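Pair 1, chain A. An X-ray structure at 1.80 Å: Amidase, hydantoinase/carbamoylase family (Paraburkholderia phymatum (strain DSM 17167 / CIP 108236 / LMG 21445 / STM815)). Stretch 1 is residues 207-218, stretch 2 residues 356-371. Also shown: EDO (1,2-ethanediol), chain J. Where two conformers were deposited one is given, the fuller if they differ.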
# COMPACT_ATOMS: atom_id res chain seq x y z
N ALA A 207 -30.09 18.38 -0.85
CA ALA A 207 -31.41 18.05 -1.40
C ALA A 207 -31.92 19.13 -2.35
O ALA A 207 -33.14 19.25 -2.55
CB ALA A 207 -32.45 17.77 -0.29
N LYS A 208 -31.01 19.91 -2.93
CA LYS A 208 -31.38 20.91 -3.93
C LYS A 208 -31.33 20.29 -5.33
O LYS A 208 -30.77 19.21 -5.53
CB LYS A 208 -30.44 22.11 -3.88
CG LYS A 208 -30.32 22.81 -2.54
CD LYS A 208 -31.49 23.72 -2.27
CE LYS A 208 -31.10 24.74 -1.22
NZ LYS A 208 -32.27 25.46 -0.67
N LEU A 209 -31.90 21.00 -6.30
CA LEU A 209 -32.05 20.48 -7.65
C LEU A 209 -31.15 21.17 -8.68
O LEU A 209 -30.96 20.61 -9.76
CB LEU A 209 -33.51 20.62 -8.11
CG LEU A 209 -34.55 19.91 -7.19
CD1 LEU A 209 -35.96 20.07 -7.76
CD2 LEU A 209 -34.18 18.43 -7.01
N ILE A 210 -30.64 22.36 -8.38
CA ILE A 210 -29.92 23.17 -9.37
C ILE A 210 -28.72 23.80 -8.68
O ILE A 210 -28.89 24.43 -7.64
CB ILE A 210 -30.79 24.29 -9.97
CG1 ILE A 210 -32.00 23.71 -10.72
CG2 ILE A 210 -29.94 25.23 -10.88
CD1 ILE A 210 -31.66 22.95 -12.00
N GLY A 211 -27.54 23.66 -9.28
CA GLY A 211 -26.38 24.37 -8.73
C GLY A 211 -25.84 25.37 -9.74
O GLY A 211 -25.66 25.05 -10.92
N VAL A 212 -25.59 26.60 -9.28
CA VAL A 212 -24.96 27.63 -10.12
C VAL A 212 -23.49 27.67 -9.73
O VAL A 212 -23.16 28.02 -8.59
CB VAL A 212 -25.61 29.00 -9.89
CG1 VAL A 212 -24.86 30.10 -10.71
CG2 VAL A 212 -27.10 28.96 -10.28
N VAL A 213 -22.60 27.33 -10.66
CA VAL A 213 -21.19 27.13 -10.31
C VAL A 213 -20.47 28.48 -10.17
O VAL A 213 -20.50 29.33 -11.08
CB VAL A 213 -20.51 26.22 -11.35
CG1 VAL A 213 -18.99 26.13 -11.10
CG2 VAL A 213 -21.14 24.79 -11.28
N THR A 214 -19.82 28.68 -9.02
CA THR A 214 -19.06 29.91 -8.78
C THR A 214 -17.68 29.85 -9.40
O THR A 214 -17.24 30.79 -10.09
CB THR A 214 -18.93 30.13 -7.27
OG1 THR A 214 -18.41 28.92 -6.69
CG2 THR A 214 -20.29 30.43 -6.66
N THR A 215 -16.97 28.76 -9.13
CA THR A 215 -15.54 28.63 -9.42
C THR A 215 -15.26 27.15 -9.62
O THR A 215 -15.81 26.32 -8.90
CB THR A 215 -14.70 29.14 -8.24
OG1 THR A 215 -15.06 30.49 -7.93
CG2 THR A 215 -13.21 29.08 -8.55
N ILE A 216 -14.40 26.84 -10.58
CA ILE A 216 -13.84 25.50 -10.71
C ILE A 216 -12.56 25.45 -9.87
O ILE A 216 -11.66 26.28 -10.05
CB ILE A 216 -13.57 25.17 -12.18
CG1 ILE A 216 -14.91 25.18 -12.95
CG2 ILE A 216 -12.87 23.82 -12.33
CD1 ILE A 216 -14.74 25.02 -14.46
N VAL A 217 -12.48 24.50 -8.94
CA VAL A 217 -11.42 24.56 -7.92
C VAL A 217 -10.06 24.34 -8.57
O VAL A 217 -9.93 23.68 -9.60
CB VAL A 217 -11.65 23.51 -6.80
CG1 VAL A 217 -12.94 23.83 -6.01
CG2 VAL A 217 -11.70 22.12 -7.42
N GLY A 218 -9.03 24.96 -7.97
CA GLY A 218 -7.67 24.60 -8.30
C GLY A 218 -7.27 23.31 -7.60
O GLY A 218 -7.94 22.85 -6.68
N GLY A 356 -36.33 28.16 -4.25
CA GLY A 356 -36.04 27.41 -3.05
C GLY A 356 -35.31 26.10 -3.27
O GLY A 356 -35.08 25.38 -2.28
N GLN A 357 -34.94 25.77 -4.51
CA GLN A 357 -34.30 24.48 -4.78
C GLN A 357 -33.01 24.66 -5.57
O GLN A 357 -32.60 23.76 -6.31
CB GLN A 357 -35.26 23.55 -5.51
CG GLN A 357 -36.52 23.24 -4.68
CD GLN A 357 -36.26 22.46 -3.41
OE1 GLN A 357 -35.13 22.02 -3.13
NE2 GLN A 357 -37.32 22.26 -2.62
N TRP A 358 -32.35 25.81 -5.44
CA TRP A 358 -31.08 26.03 -6.13
C TRP A 358 -30.06 26.65 -5.18
O TRP A 358 -30.41 27.23 -4.15
CB TRP A 358 -31.26 26.92 -7.37
CG TRP A 358 -31.57 28.35 -7.03
CD1 TRP A 358 -32.80 28.88 -6.74
CD2 TRP A 358 -30.62 29.42 -6.90
NE1 TRP A 358 -32.66 30.24 -6.44
CE2 TRP A 358 -31.34 30.58 -6.53
CE3 TRP A 358 -29.23 29.50 -7.06
CZ2 TRP A 358 -30.71 31.82 -6.33
CZ3 TRP A 358 -28.60 30.74 -6.86
CH2 TRP A 358 -29.34 31.88 -6.48
N MET A 359 -28.77 26.50 -5.52
CA MET A 359 -27.72 27.12 -4.70
C MET A 359 -26.51 27.44 -5.56
O MET A 359 -26.26 26.82 -6.59
CB MET A 359 -27.27 26.22 -3.54
CG MET A 359 -26.69 24.87 -4.02
SD MET A 359 -26.41 23.63 -2.71
CE MET A 359 -24.91 24.27 -2.00
N HIS A 360 -25.73 28.42 -5.10
CA HIS A 360 -24.37 28.60 -5.61
C HIS A 360 -23.45 27.56 -4.98
O HIS A 360 -23.62 27.16 -3.82
CB HIS A 360 -23.82 29.99 -5.25
CG HIS A 360 -24.43 31.11 -6.03
ND1 HIS A 360 -25.47 31.87 -5.54
CD2 HIS A 360 -24.11 31.63 -7.24
CE1 HIS A 360 -25.78 32.80 -6.43
NE2 HIS A 360 -24.97 32.68 -7.47
N MET A 361 -22.44 27.14 -5.75
CA MET A 361 -21.50 26.14 -5.25
C MET A 361 -20.28 26.08 -6.16
O MET A 361 -20.40 26.36 -7.35
CB MET A 361 -22.16 24.75 -5.19
CG MET A 361 -22.72 24.35 -6.58
SD MET A 361 -23.62 22.77 -6.52
CE MET A 361 -22.26 21.63 -6.27
N PRO A 362 -19.12 25.71 -5.65
CA PRO A 362 -17.98 25.46 -6.53
C PRO A 362 -18.13 24.13 -7.24
O PRO A 362 -18.91 23.26 -6.81
CB PRO A 362 -16.79 25.43 -5.56
CG PRO A 362 -17.41 24.81 -4.30
CD PRO A 362 -18.79 25.44 -4.23
N SER A 363 -17.38 23.98 -8.33
CA SER A 363 -17.19 22.68 -8.97
C SER A 363 -15.92 22.04 -8.43
O SER A 363 -14.81 22.55 -8.66
CB SER A 363 -17.10 22.80 -10.49
OG SER A 363 -16.71 21.55 -11.03
N GLY A 364 -16.06 20.91 -7.74
CA GLY A 364 -14.88 20.23 -7.23
C GLY A 364 -14.12 19.43 -8.27
O GLY A 364 -13.03 18.92 -7.97
N ALA A 365 -14.67 19.32 -9.48
CA ALA A 365 -14.06 18.55 -10.56
C ALA A 365 -13.71 19.48 -11.72
O ALA A 365 -14.27 20.56 -11.85
CB ALA A 365 -15.01 17.46 -11.07
N SER A 366 -12.81 19.01 -12.58
CA SER A 366 -12.40 19.79 -13.74
C SER A 366 -13.34 19.53 -14.92
O SER A 366 -13.99 18.48 -15.02
CB SER A 366 -10.95 19.47 -14.13
OG SER A 366 -10.75 18.09 -14.33
N HIS A 367 -13.41 20.50 -15.83
CA HIS A 367 -14.32 20.47 -16.97
C HIS A 367 -13.72 21.29 -18.10
O HIS A 367 -12.85 22.13 -17.87
CB HIS A 367 -15.70 21.07 -16.64
CG HIS A 367 -16.38 20.42 -15.48
ND1 HIS A 367 -16.95 19.17 -15.57
CD2 HIS A 367 -16.56 20.83 -14.20
CE1 HIS A 367 -17.46 18.83 -14.40
NE2 HIS A 367 -17.24 19.82 -13.55
N ASP A 368 -14.22 21.06 -19.32
CA ASP A 368 -13.83 21.90 -20.45
C ASP A 368 -14.03 23.39 -20.15
O ASP A 368 -13.28 24.23 -20.66
CB ASP A 368 -14.63 21.52 -21.70
CG ASP A 368 -14.21 20.18 -22.26
OD1 ASP A 368 -13.02 20.03 -22.58
OD2 ASP A 368 -15.07 19.28 -22.36
N ALA A 369 -15.03 23.73 -19.34
CA ALA A 369 -15.29 25.13 -19.03
C ALA A 369 -14.09 25.81 -18.39
O ALA A 369 -13.93 27.03 -18.52
CB ALA A 369 -16.50 25.26 -18.10
N GLN A 370 -13.24 25.06 -17.68
CA GLN A 370 -12.08 25.71 -17.08
C GLN A 370 -11.09 26.19 -18.14
O GLN A 370 -10.36 27.15 -17.91
CB GLN A 370 -11.40 24.77 -16.08
CG GLN A 370 -10.46 23.79 -16.70
CD GLN A 370 -10.04 22.73 -15.70
OE1 GLN A 370 -10.80 22.41 -14.79
NE2 GLN A 370 -8.84 22.18 -15.87
N VAL A 371 -11.04 25.50 -19.28
CA VAL A 371 -10.19 25.93 -20.39
C VAL A 371 -10.83 27.11 -21.12
O VAL A 371 -10.16 28.11 -21.43
CB VAL A 371 -9.95 24.74 -21.34
CG1 VAL A 371 -9.28 25.20 -22.66
CG2 VAL A 371 -9.11 23.66 -20.65
C1 EDO J . -31.93 16.37 -5.09
O1 EDO J . -30.58 16.53 -4.65
C2 EDO J . -32.26 14.91 -5.37
O2 EDO J . -33.23 14.47 -4.40
O HOH W 1 -32.83 27.86 -2.97

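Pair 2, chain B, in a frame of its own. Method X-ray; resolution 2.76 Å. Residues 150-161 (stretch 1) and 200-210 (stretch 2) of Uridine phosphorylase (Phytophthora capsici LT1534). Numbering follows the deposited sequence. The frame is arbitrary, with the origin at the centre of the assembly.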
# COMPACT_ATOMS: atom_id res chain seq x y z
N PRO B 150 0.76 -1.97 26.46
CA PRO B 150 -0.18 -2.30 25.38
C PRO B 150 -1.58 -1.82 25.71
O PRO B 150 -1.95 -1.71 26.88
CB PRO B 150 -0.12 -3.83 25.29
CG PRO B 150 1.24 -4.17 25.82
CD PRO B 150 1.51 -3.15 26.91
N GLY B 151 -2.33 -1.51 24.66
CA GLY B 151 -3.73 -1.16 24.78
C GLY B 151 -4.04 0.32 24.89
O GLY B 151 -5.20 0.65 25.16
N THR B 152 -3.06 1.22 24.67
CA THR B 152 -3.26 2.66 24.82
C THR B 152 -3.39 3.35 23.46
O THR B 152 -2.59 3.13 22.55
CB THR B 152 -2.10 3.30 25.60
OG1 THR B 152 -1.81 2.52 26.77
CG2 THR B 152 -2.47 4.67 26.06
N VAL B 153 -4.40 4.23 23.34
CA VAL B 153 -4.87 4.75 22.04
C VAL B 153 -4.17 6.05 21.62
O VAL B 153 -4.83 7.06 21.36
CB VAL B 153 -6.39 4.94 22.10
CG1 VAL B 153 -6.98 5.20 20.71
CG2 VAL B 153 -7.07 3.72 22.85
N VAL B 154 -2.85 6.02 21.50
CA VAL B 154 -2.09 7.24 21.23
C VAL B 154 -2.64 8.06 20.06
O VAL B 154 -2.26 7.82 18.91
CB VAL B 154 -0.62 6.89 20.97
CG1 VAL B 154 0.16 8.15 20.55
CG2 VAL B 154 -0.02 6.24 22.18
N ILE B 155 -3.51 9.04 20.33
CA ILE B 155 -3.92 9.93 19.25
C ILE B 155 -2.70 10.76 18.77
O ILE B 155 -1.71 10.94 19.50
CB ILE B 155 -5.09 10.82 19.69
CG1 ILE B 155 -6.24 9.95 20.17
CG2 ILE B 155 -5.65 11.68 18.53
CD1 ILE B 155 -6.94 10.51 21.41
N THR B 156 -2.76 11.23 17.52
CA THR B 156 -1.60 11.86 16.89
C THR B 156 -1.66 13.37 17.04
O THR B 156 -2.71 13.99 16.86
CB THR B 156 -1.51 11.52 15.38
OG1 THR B 156 -1.64 10.11 15.14
CG2 THR B 156 -0.16 11.97 14.80
N SER B 157 -0.52 13.97 17.36
CA SER B 157 -0.41 15.42 17.28
C SER B 157 0.12 15.81 15.91
O SER B 157 -0.55 16.55 15.17
CB SER B 157 0.50 15.97 18.38
OG SER B 157 0.13 15.49 19.66
N GLU B 158 1.32 15.36 15.55
CA GLU B 158 1.92 15.72 14.27
C GLU B 158 2.36 14.46 13.52
O GLU B 158 2.28 13.35 14.03
CB GLU B 158 3.10 16.68 14.46
CG GLU B 158 2.71 18.02 15.00
N GLY B 159 2.83 14.63 12.28
CA GLY B 159 3.35 13.48 11.57
C GLY B 159 4.84 13.59 11.35
O GLY B 159 5.29 14.22 10.38
N VAL B 160 5.64 13.00 12.24
CA VAL B 160 7.08 13.08 12.08
C VAL B 160 7.53 12.08 11.01
O VAL B 160 6.76 11.20 10.60
CB VAL B 160 7.81 12.86 13.42
CG1 VAL B 160 7.13 13.66 14.54
CG2 VAL B 160 7.97 11.38 13.79
N ASN B 161 8.76 12.24 10.54
CA ASN B 161 9.43 11.25 9.72
C ASN B 161 10.68 10.75 10.45
O ASN B 161 10.69 10.69 11.69
CB ASN B 161 9.71 11.84 8.34
CG ASN B 161 10.48 13.14 8.41
N LEU B 200 -10.43 2.35 28.83
CA LEU B 200 -9.20 2.14 28.08
C LEU B 200 -8.32 3.38 28.10
O LEU B 200 -8.83 4.50 27.95
CB LEU B 200 -9.57 1.78 26.64
CG LEU B 200 -10.58 2.70 25.92
N PRO B 201 -7.00 3.25 28.24
CA PRO B 201 -6.17 4.46 28.42
C PRO B 201 -5.99 5.20 27.10
O PRO B 201 -5.48 4.65 26.12
CB PRO B 201 -4.84 3.90 28.95
CG PRO B 201 -5.22 2.65 29.75
N TYR B 202 -6.38 6.48 27.09
CA TYR B 202 -6.52 7.27 25.86
C TYR B 202 -5.71 8.55 25.91
O TYR B 202 -6.24 9.60 26.27
CB TYR B 202 -7.94 7.59 25.66
CG TYR B 202 -8.87 6.59 26.29
N ALA B 203 -4.44 8.46 25.50
CA ALA B 203 -3.50 9.57 25.53
C ALA B 203 -3.05 9.96 24.12
O ALA B 203 -3.34 9.28 23.13
CB ALA B 203 -2.29 9.21 26.39
N VAL B 204 -2.31 11.06 24.03
CA VAL B 204 -1.97 11.68 22.75
C VAL B 204 -0.46 11.68 22.59
O VAL B 204 0.27 11.83 23.57
CB VAL B 204 -2.53 13.11 22.67
CG1 VAL B 204 -2.42 13.65 21.26
CG2 VAL B 204 -3.98 13.13 23.12
N GLY B 205 0.02 11.52 21.37
CA GLY B 205 1.46 11.64 21.13
C GLY B 205 1.79 11.54 19.66
O GLY B 205 1.07 10.89 18.90
N LYS B 206 2.92 12.18 19.29
CA LYS B 206 3.41 12.23 17.90
C LYS B 206 3.68 10.83 17.34
O LYS B 206 3.93 9.88 18.07
CB LYS B 206 4.73 13.00 17.81
CG LYS B 206 4.76 14.39 18.37
N THR B 207 3.70 10.73 16.02
CA THR B 207 3.92 9.43 15.38
C THR B 207 5.07 9.47 14.39
O THR B 207 5.22 10.43 13.62
CB THR B 207 2.67 8.89 14.69
OG1 THR B 207 1.61 8.71 15.64
CG2 THR B 207 2.98 7.57 14.06
N LEU B 208 5.89 8.42 14.46
CA LEU B 208 6.85 8.02 13.45
C LEU B 208 6.06 7.15 12.47
O LEU B 208 5.86 5.94 12.68
CB LEU B 208 8.04 7.32 14.10
CG LEU B 208 9.19 6.69 13.30
N SER B 209 5.55 7.79 11.43
CA SER B 209 4.89 7.12 10.32
C SER B 209 6.00 6.71 9.36
O SER B 209 6.67 7.56 8.76
CB SER B 209 3.88 8.07 9.68
OG SER B 209 3.51 7.61 8.40
N CYS B 210 6.23 5.40 9.21
CA CYS B 210 7.39 4.97 8.45
C CYS B 210 7.01 4.22 7.18
O CYS B 210 5.88 3.76 6.99
CB CYS B 210 8.30 4.13 9.31
SG CYS B 210 7.33 3.18 10.43

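The sharpest difference lies where A:Gly211 superposes on B:Val154, and it is answered on the partner strand, where A:Met361 superposes on B:Gly205. The bulk has changed sides. In pair 1 the methionine fills the space over the glycine, with A:Met361 SD 3.9 Å from A:Gly211 CA; an ideal CB on A:Gly211 would fall 2.5 Å from that sulfur, a clash. In pair 2 the valine is on the first stretch, and B:Val154 CG1 lies 3.3 Å from B:Gly205 O. An ideal CB on B:Gly205 would come within 3.5 Å of that same CG1, which is tight. Each pair thus combines one glycine with one larger side chain, in opposite order.

The common frame is well defined: N, CA and C atoms of 14 central residues superpose with an RMSD of 0.7 Å. In pair 1 the strands are bridged in parallel, from A:Ile210 with A:Trp358 to A:Val213 with A:Met361 before the register shifts, their axes inclined at 38° and 4.4 Å apart at closest approach. The ladder of pair 1 continues through A:Val212 N to A:Met359 O (2.8 Å), A:Met361 N to A:Val212 O (3.1 Å) and A:Thr214 N to A:Met361 O (2.9 Å), all hydrogen bonds. Two of these recur at matched positions in pair 2: B:Ile155 N donates to B:Ala203 O at 2.8 Å, and B:Gly205 N to B:Ile155 O at 2.6 Å. Both pairs also shift register by one residue. Pair 1 does so through a beta bulge between A:Val213 and A:Ile216, whereas pair 2 has two separate ladders, with loops between B:Ile155 and B:Gly159.

Beyond the shift, A:Val217 matches B:Val160, and the backbone bond is kept: A:Val217 N to A:Ser363 O is 3.1 Å, B:Val160 N to B:Thr207 O 2.9 Å. The preceding position differs sharply in bulk. A:Ile216 CG1 lies 4.1 Å from A:Ser363 CB, and A:Ile216 CG2 3.6 Å from A:Ala365 O. Its counterpart, B:Gly159, has no side chain to make such contacts.

Elsewhere, equivalent backbones carry different chemistry. A:Val212 packs its CG2 against A:Trp358 CE3 at 3.9 Å and its CG1 against A:His360 CD2 at 3.9 Å. At the position of A:His360, the matching B:Ile155 meets a valine: B:Ile155 CB lies 4.2 Å from B:Val204 CG1. Two residues further, A:Thr214 CG2 approaches A:His360 CB at 3.8 Å; at the equivalent position B:Ser157 OG lies 3.5 Å from B:Val204 CG1. A beta-branched threonine and a smaller serine therefore address the same neighbouring position, one with a methyl and the other with a hydroxyl oxygen. The areas buried between the stretches are 1038 Å² and 820 Å²; they are not directly comparable, because stretch 2 is longer in pair 1 and several side chains of pair 2 are incompletely modelled.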